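Local coordinates for KLLA0E08119p (Kluyveromyces lactis, PDB 3VA7), which probably carboxylates urea to urea-1-carboxylate (allophanate) with ATP and hydrogencarbonate, using a biotin cofactor, as the urea carboxylase part of a longer enzyme that also hydrolyses the product, at residues P390-V395 / I427-Q432. Numbering follows the deposited sequence.
Sequences PSWARV and IMKLNQ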
loop_
_atom_site.group_PDB
_atom_site.type_symbol
_atom_site.label_atom_id
_atom_site.label_comp_id
_atom_site.label_asym_id
_atom_site.label_seq_id
_atom_site.Cartn_x
_atom_site.Cartn_y
_atom_site.Cartn_z
ATOM N N PRO A 390 -0.217 -23.130 1.377
ATOM C CA PRO A 390 0.540 -24.327 1.704
ATOM C C PRO A 390 0.995 -24.970 0.408
ATOM O O PRO A 390 0.153 -25.293 -0.450
ATOM C CB PRO A 390 -0.507 -25.221 2.400
ATOM C CG PRO A 390 -1.837 -24.700 1.935
ATOM C CD PRO A 390 -1.616 -23.208 1.846
ATOM N N SER A 391 2.299 -25.168 0.256
ATOM C CA SER A 391 2.826 -25.752 -0.976
ATOM C C SER A 391 2.578 -27.254 -1.090
ATOM O O SER A 391 2.846 -27.826 -2.162
ATOM C CB SER A 391 4.328 -25.564 -1.019
ATOM O OG SER A 391 4.889 -26.302 0.075
ATOM N N TRP A 392 2.127 -27.888 0.010
ATOM C CA TRP A 392 1.976 -29.371 0.085
ATOM C C TRP A 392 0.562 -29.784 -0.276
ATOM O O TRP A 392 0.328 -30.954 -0.596
ATOM C CB TRP A 392 2.323 -29.971 1.486
ATOM C CG TRP A 392 1.674 -29.206 2.614
ATOM C CD1 TRP A 392 2.228 -28.169 3.310
ATOM C CD2 TRP A 392 0.315 -29.325 3.101
ATOM N NE1 TRP A 392 1.332 -27.667 4.211
ATOM C CE2 TRP A 392 0.155 -28.355 4.123
ATOM C CE3 TRP A 392 -0.766 -30.154 2.781
ATOM C CZ2 TRP A 392 -1.024 -28.206 4.839
ATOM C CZ3 TRP A 392 -1.950 -30.008 3.506
ATOM C CH2 TRP A 392 -2.071 -29.046 4.519
ATOM N N ALA A 393 -0.377 -28.850 -0.180
ATOM C CA ALA A 393 -1.722 -29.075 -0.737
ATOM C C ALA A 393 -1.693 -28.809 -2.265
ATOM O O ALA A 393 -0.729 -28.300 -2.814
ATOM C CB ALA A 393 -2.795 -28.188 -0.008
ATOM N N ARG A 394 -2.753 -29.190 -2.948
ATOM C CA ARG A 394 -2.954 -28.764 -4.325
ATOM C C ARG A 394 -3.790 -27.503 -4.215
ATOM O O ARG A 394 -4.824 -27.486 -3.532
ATOM C CB ARG A 394 -3.691 -29.847 -5.175
ATOM C CG ARG A 394 -4.259 -29.273 -6.489
ATOM C CD ARG A 394 -4.713 -30.302 -7.422
ATOM N NE ARG A 394 -5.566 -29.726 -8.443
ATOM C CZ ARG A 394 -6.118 -30.438 -9.422
ATOM N NH1 ARG A 394 -5.898 -31.756 -9.502
ATOM N NH2 ARG A 394 -6.880 -29.846 -10.325
ATOM N N VAL A 395 -3.327 -26.428 -4.849
ATOM C CA VAL A 395 -4.158 -25.203 -4.886
ATOM C C VAL A 395 -4.342 -24.749 -6.297
ATOM O O VAL A 395 -3.392 -24.542 -7.015
ATOM C CB VAL A 395 -3.815 -24.092 -3.770
ATOM C CG1 VAL A 395 -2.675 -24.540 -2.823
ATOM C CG2 VAL A 395 -3.634 -22.670 -4.323
ATOM N N ILE A 427 -9.819 -33.948 6.982
ATOM C CA ILE A 427 -10.396 -32.817 7.693
ATOM C C ILE A 427 -9.311 -32.058 8.468
ATOM O O ILE A 427 -9.306 -30.829 8.506
ATOM C CB ILE A 427 -11.508 -33.245 8.635
ATOM C CG1 ILE A 427 -12.773 -33.525 7.835
ATOM C CG2 ILE A 427 -11.778 -32.160 9.708
ATOM C CD1 ILE A 427 -13.711 -34.360 8.581
ATOM N N MET A 428 -8.377 -32.802 9.059
ATOM C CA MET A 428 -7.281 -32.206 9.753
ATOM C C MET A 428 -6.398 -31.531 8.725
ATOM O O MET A 428 -6.003 -30.384 8.918
ATOM C CB MET A 428 -6.511 -33.245 10.559
ATOM C CG MET A 428 -7.149 -33.588 11.892
ATOM S SD MET A 428 -6.077 -34.751 12.848
ATOM C CE MET A 428 -6.406 -36.382 12.031
ATOM N N LYS A 429 -6.118 -32.209 7.620
ATOM C CA LYS A 429 -5.270 -31.596 6.606
ATOM C C LYS A 429 -5.841 -30.302 6.117
ATOM O O LYS A 429 -5.093 -29.389 5.789
ATOM C CB LYS A 429 -4.964 -32.520 5.433
ATOM C CG LYS A 429 -3.769 -33.404 5.701
ATOM C CD LYS A 429 -3.663 -34.517 4.738
ATOM C CE LYS A 429 -2.566 -35.370 5.186
ATOM N NZ LYS A 429 -2.104 -36.210 4.055
ATOM N N LEU A 430 -7.159 -30.225 6.094
ATOM C CA LEU A 430 -7.793 -29.119 5.458
ATOM C C LEU A 430 -7.698 -27.932 6.400
ATOM O O LEU A 430 -7.431 -26.778 5.954
ATOM C CB LEU A 430 -9.249 -29.440 5.089
ATOM C CG LEU A 430 -10.072 -28.212 4.750
ATOM C CD1 LEU A 430 -9.638 -27.723 3.379
ATOM C CD2 LEU A 430 -11.564 -28.481 4.828
ATOM N N ASN A 431 -7.900 -28.214 7.692
ATOM C CA ASN A 431 -7.745 -27.188 8.721
ATOM C C ASN A 431 -6.305 -26.660 8.653
ATOM O O ASN A 431 -6.127 -25.440 8.564
ATOM C CB ASN A 431 -8.184 -27.642 10.126
ATOM C CG ASN A 431 -9.727 -27.761 10.276
ATOM O OD1 ASN A 431 -10.438 -26.772 10.470
ATOM N ND2 ASN A 431 -10.227 -28.986 10.239
ATOM N N GLN A 432 -5.295 -27.531 8.599
ATOM C CA GLN A 432 -3.938 -27.009 8.534
ATOM C C GLN A 432 -3.795 -26.125 7.280
ATOM O O GLN A 432 -3.344 -24.972 7.388
ATOM C CB GLN A 432 -2.817 -28.060 8.652
ATOM C CG GLN A 432 -1.395 -27.401 8.789
ATOM C CD GLN A 432 -0.123 -28.359 8.632
ATOM O OE1 GLN A 432 -0.111 -29.463 9.148
ATOM N NE2 GLN A 432 0.955 -27.875 7.962
#
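With CG flanked by N and C (chi1 47°), Trp392 is turned back over its own main chain, and the indole extends from the loop toward helix 423-435. Gln432 meets it from the helix with CG anti to the backbone N (chi1 -171°) and the chain extended beyond, which brings the terminal amide obliquely past the Trp392 CZ2 rim, out of the ring plane. Trp392 CZ2 lies 3.7 Å from Gln432 NE2 and 3.9 Å from Gln432 CD. Ring and amide planes stand 64° apart, so the two groups are not stacked. At the six-membered end the indole turns an edge to the helix backbone, Lys429 O lying near the ring plane, 3.3 Å from Trp392 CH2. Lys429 adds its CB, 4.4 Å from Trp392 CZ3, before its chain turns away and NZ hydrogen-bonds to His419 O. Both segments belong to the biotin carboxylase C-terminal domain, where strand 394-397 pairs antiparallel with strand 412-420; the contact therefore joins the loop entering that edge of the sheet to the helix that follows strand 412-420. Val418 of this strand touches both Trp392 and Lys429. Glu436 accepts from Trp392 NE1 through OE1 and from Gln432 NE2 through OE2, which should help fix the rotation of both groups. Across the ring from the Gln432 amide, Pro390 CB rests 3.5 Å from the indole plane, nearer its margin than its middle.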